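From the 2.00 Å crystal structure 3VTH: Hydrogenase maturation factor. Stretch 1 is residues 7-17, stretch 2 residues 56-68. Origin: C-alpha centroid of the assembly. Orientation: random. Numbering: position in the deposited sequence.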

# COMPACT_ATOMS: atom_id res chain seq x y z
N PRO A 7 -45.53 6.15 30.40
CA PRO A 7 -44.23 5.94 29.80
C PRO A 7 -43.45 4.86 30.55
O PRO A 7 -43.53 4.79 31.78
CB PRO A 7 -43.53 7.30 29.93
CG PRO A 7 -44.60 8.29 30.28
CD PRO A 7 -45.65 7.50 31.00
N GLN A 8 -42.76 4.01 29.80
CA GLN A 8 -41.90 3.00 30.39
C GLN A 8 -40.48 3.31 29.96
O GLN A 8 -40.12 3.15 28.79
CB GLN A 8 -42.30 1.58 29.95
CG GLN A 8 -43.54 1.05 30.60
CD GLN A 8 -43.94 -0.31 30.07
OE1 GLN A 8 -43.10 -1.19 29.87
NE2 GLN A 8 -45.22 -0.49 29.84
N ILE A 9 -39.68 3.76 30.91
CA ILE A 9 -38.34 4.23 30.60
C ILE A 9 -37.33 3.13 30.92
O ILE A 9 -37.34 2.56 32.01
CB ILE A 9 -38.04 5.56 31.35
CG1 ILE A 9 -39.14 6.62 31.06
CG2 ILE A 9 -36.62 6.08 31.03
CD1 ILE A 9 -39.26 7.10 29.56
N GLN A 10 -36.50 2.81 29.93
CA GLN A 10 -35.43 1.84 30.08
C GLN A 10 -34.12 2.53 29.75
O GLN A 10 -34.11 3.63 29.21
CB GLN A 10 -35.64 0.65 29.14
CG GLN A 10 -36.72 -0.33 29.56
CD GLN A 10 -36.51 -1.69 28.90
OE1 GLN A 10 -37.11 -1.99 27.87
NE2 GLN A 10 -35.61 -2.49 29.47
N ALA A 11 -33.01 1.87 30.07
CA ALA A 11 -31.69 2.42 29.77
C ALA A 11 -30.80 1.37 29.12
O ALA A 11 -30.83 0.20 29.48
CB ALA A 11 -31.05 2.98 31.02
N ARG A 12 -30.02 1.80 28.14
CA ARG A 12 -29.04 0.93 27.50
C ARG A 12 -27.68 1.60 27.43
O ARG A 12 -27.59 2.79 27.16
CB ARG A 12 -29.48 0.57 26.07
CG ARG A 12 -30.74 -0.26 25.98
CD ARG A 12 -30.54 -1.64 26.56
NE ARG A 12 -31.75 -2.45 26.40
CZ ARG A 12 -32.76 -2.45 27.26
NH1 ARG A 12 -32.73 -1.70 28.36
NH2 ARG A 12 -33.81 -3.23 27.03
N GLN A 13 -26.63 0.84 27.70
CA GLN A 13 -25.28 1.31 27.41
C GLN A 13 -24.83 0.63 26.13
O GLN A 13 -25.00 -0.58 25.98
CB GLN A 13 -24.34 0.97 28.57
CG GLN A 13 -22.88 1.26 28.28
CD GLN A 13 -21.99 0.54 29.28
OE1 GLN A 13 -22.32 0.46 30.47
NE2 GLN A 13 -20.87 0.01 28.81
N ILE A 14 -24.29 1.42 25.20
CA ILE A 14 -23.89 0.94 23.88
C ILE A 14 -22.43 1.33 23.61
O ILE A 14 -22.06 2.50 23.69
CB ILE A 14 -24.82 1.49 22.76
CG1 ILE A 14 -26.29 1.11 23.04
CG2 ILE A 14 -24.39 0.95 21.37
CD1 ILE A 14 -27.32 1.99 22.32
N ASN A 15 -21.60 0.33 23.31
CA ASN A 15 -20.20 0.58 22.94
C ASN A 15 -20.00 0.15 21.50
O ASN A 15 -20.42 -0.94 21.10
CB ASN A 15 -19.25 -0.22 23.84
CG ASN A 15 -19.29 0.26 25.26
OD1 ASN A 15 -18.57 1.18 25.64
ND2 ASN A 15 -20.16 -0.35 26.06
N ILE A 16 -19.36 1.02 20.72
CA ILE A 16 -19.14 0.75 19.32
C ILE A 16 -17.63 0.76 19.06
O ILE A 16 -16.92 1.66 19.53
CB ILE A 16 -19.87 1.77 18.43
CG1 ILE A 16 -21.33 1.93 18.91
CG2 ILE A 16 -19.75 1.37 16.92
CD1 ILE A 16 -22.22 2.68 17.99
N PHE A 17 -17.15 -0.25 18.33
CA PHE A 17 -15.73 -0.48 18.12
C PHE A 17 -15.39 -0.50 16.64
O PHE A 17 -16.21 -0.89 15.82
CB PHE A 17 -15.31 -1.82 18.75
CG PHE A 17 -15.64 -1.94 20.21
CD1 PHE A 17 -16.73 -2.69 20.63
CD2 PHE A 17 -14.87 -1.30 21.17
CE1 PHE A 17 -17.05 -2.81 22.00
CE2 PHE A 17 -15.17 -1.40 22.53
CZ PHE A 17 -16.27 -2.16 22.95
N GLU A 56 -38.19 5.06 25.85
CA GLU A 56 -39.04 3.92 25.52
C GLU A 56 -38.23 2.88 24.77
O GLU A 56 -37.37 3.22 23.95
CB GLU A 56 -40.23 4.35 24.65
CG GLU A 56 -41.21 5.30 25.33
CD GLU A 56 -42.12 4.62 26.35
OE1 GLU A 56 -42.76 5.35 27.13
OE2 GLU A 56 -42.22 3.37 26.38
N GLU A 57 -38.52 1.61 25.06
CA GLU A 57 -37.82 0.49 24.43
C GLU A 57 -37.89 0.59 22.91
O GLU A 57 -36.90 0.33 22.22
CB GLU A 57 -38.42 -0.85 24.88
CG GLU A 57 -37.69 -2.08 24.32
CD GLU A 57 -38.31 -3.39 24.77
OE1 GLU A 57 -37.58 -4.40 24.83
OE2 GLU A 57 -39.53 -3.43 25.08
N LYS A 58 -39.06 0.95 22.39
CA LYS A 58 -39.26 1.05 20.94
C LYS A 58 -38.35 2.12 20.32
O LYS A 58 -37.83 1.93 19.22
CB LYS A 58 -40.73 1.32 20.62
CG LYS A 58 -41.64 0.11 20.84
CD LYS A 58 -43.09 0.40 20.44
CE LYS A 58 -43.97 -0.84 20.61
NZ LYS A 58 -45.37 -0.66 20.10
N ASP A 59 -38.16 3.23 21.03
CA ASP A 59 -37.28 4.30 20.56
C ASP A 59 -35.80 3.91 20.62
O ASP A 59 -35.04 4.21 19.70
CB ASP A 59 -37.56 5.58 21.33
CG ASP A 59 -38.90 6.20 20.96
OD1 ASP A 59 -39.32 6.09 19.79
OD2 ASP A 59 -39.53 6.80 21.86
N ILE A 60 -35.41 3.21 21.68
CA ILE A 60 -34.05 2.67 21.78
C ILE A 60 -33.76 1.70 20.63
O ILE A 60 -32.70 1.78 19.99
CB ILE A 60 -33.78 1.96 23.14
CG1 ILE A 60 -33.80 2.97 24.29
CG2 ILE A 60 -32.43 1.23 23.09
CD1 ILE A 60 -33.93 2.34 25.68
N GLU A 61 -34.71 0.82 20.34
CA GLU A 61 -34.54 -0.14 19.25
C GLU A 61 -34.37 0.54 17.88
O GLU A 61 -33.51 0.14 17.09
CB GLU A 61 -35.67 -1.17 19.21
CG GLU A 61 -35.64 -2.18 20.39
CD GLU A 61 -34.35 -3.03 20.47
OE1 GLU A 61 -34.20 -3.76 21.47
OE2 GLU A 61 -33.50 -2.99 19.55
N ALA A 62 -35.20 1.54 17.60
CA ALA A 62 -35.11 2.33 16.37
C ALA A 62 -33.77 3.09 16.26
O ALA A 62 -33.15 3.13 15.20
CB ALA A 62 -36.30 3.29 16.27
N PHE A 63 -33.32 3.66 17.37
CA PHE A 63 -32.00 4.30 17.47
C PHE A 63 -30.86 3.31 17.13
O PHE A 63 -29.98 3.62 16.31
CB PHE A 63 -31.87 4.88 18.89
CG PHE A 63 -30.50 5.38 19.26
CD1 PHE A 63 -29.62 4.57 19.96
CD2 PHE A 63 -30.14 6.70 19.01
CE1 PHE A 63 -28.36 5.05 20.35
CE2 PHE A 63 -28.90 7.19 19.40
CZ PHE A 63 -28.01 6.37 20.07
N ILE A 64 -30.90 2.12 17.71
CA ILE A 64 -29.88 1.10 17.45
C ILE A 64 -29.90 0.68 15.97
O ILE A 64 -28.85 0.55 15.34
CB ILE A 64 -30.03 -0.13 18.38
CG1 ILE A 64 -29.69 0.25 19.83
CG2 ILE A 64 -29.17 -1.29 17.91
CD1 ILE A 64 -30.01 -0.87 20.86
N ARG A 65 -31.10 0.48 15.44
CA ARG A 65 -31.31 0.12 14.04
C ARG A 65 -30.74 1.19 13.09
O ARG A 65 -30.13 0.85 12.08
CB ARG A 65 -32.79 -0.09 13.77
CG ARG A 65 -33.13 -0.90 12.53
CD ARG A 65 -34.62 -1.33 12.55
NE ARG A 65 -35.53 -0.18 12.55
CZ ARG A 65 -36.43 0.09 13.50
NH1 ARG A 65 -36.60 -0.72 14.56
NH2 ARG A 65 -37.19 1.17 13.38
N GLU A 66 -30.93 2.47 13.43
CA GLU A 66 -30.35 3.55 12.62
C GLU A 66 -28.83 3.49 12.60
O GLU A 66 -28.22 3.65 11.55
CB GLU A 66 -30.81 4.93 13.08
CG GLU A 66 -31.96 5.52 12.26
CD GLU A 66 -31.47 6.23 11.01
OE1 GLU A 66 -30.80 7.27 11.13
OE2 GLU A 66 -31.76 5.74 9.89
N ILE A 67 -28.23 3.24 13.76
CA ILE A 67 -26.78 3.09 13.83
C ILE A 67 -26.31 1.93 12.95
O ILE A 67 -25.38 2.09 12.15
CB ILE A 67 -26.27 2.90 15.26
CG1 ILE A 67 -26.48 4.18 16.07
CG2 ILE A 67 -24.78 2.54 15.24
CD1 ILE A 67 -26.24 4.02 17.57
N LYS A 68 -26.96 0.78 13.07
CA LYS A 68 -26.60 -0.42 12.30
C LYS A 68 -26.84 -0.22 10.80
O LYS A 68 -26.05 -0.69 9.99
CB LYS A 68 -27.35 -1.66 12.81
CG LYS A 68 -27.03 -2.03 14.28
CD LYS A 68 -27.88 -3.18 14.79
CE LYS A 68 -27.27 -3.83 16.04
NZ LYS A 68 -28.16 -4.90 16.60
O HOH W 1 -40.14 0.99 27.22

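The strand that runs through to Phe17 lies against helix 57-68 with the two N-to-C directions only 25° apart and the axes 9.0 Å apart at their closest; the CA spacing widens from 5.1 Å between Ile9 CA and Glu56 CA to 9.7 Å between Ile16 CA and Ile67 CA. The polar contacts gather at the narrow end. At Pro7, CA lies 3.1 Å from Glu56 OE1, because the Glu56 side chain, although its CA-to-CB bond points away, bends back at its end to reach the loop. The same carboxylate oxygen accepts the one direct hydrogen bond between the stretches, from Gln8 N to Glu56 OE1 (3.0 Å, 145° at the hydrogen). Gln8 O receives a hydrogen bond from water 1 (2.7 Å to the water O), which in turn accepts one from Glu57 N (2.8 Å to the water O); the water thus bridges a gap of 4.3 Å between Gln8 O and Glu57 N, too long for a direct bond. A CA-H...O contact from Glu56 CA to Gln8 O (3.5 Å, 163° at the hydrogen) adds to this junction at the N-cap of the helix. From Gln10 onward, every second residue points its CA-to-CB bond toward the helix, as expected of an extended strand. Gln10 O packs 3.8 Å from Ile60 CD1. Arg12 lays its aliphatic part on the same isoleucine, CG to Ile60 CG2 at 3.7 Å, while its guanidinium turns back to the strand, NH1 donating to Ala11 O (2.9 Å); Arg12 NH2 and Glu57 OE1, at 4.5 Å, are too far apart for a salt bridge. Beyond this the contact is apolar: Ile14 CD1 meets the edge of the Phe63 ring (CE1, 3.8 Å) and Ile64 CG1 (3.9 Å), and Ile16 CD1 packs on Ile67 CG2 (3.8 Å).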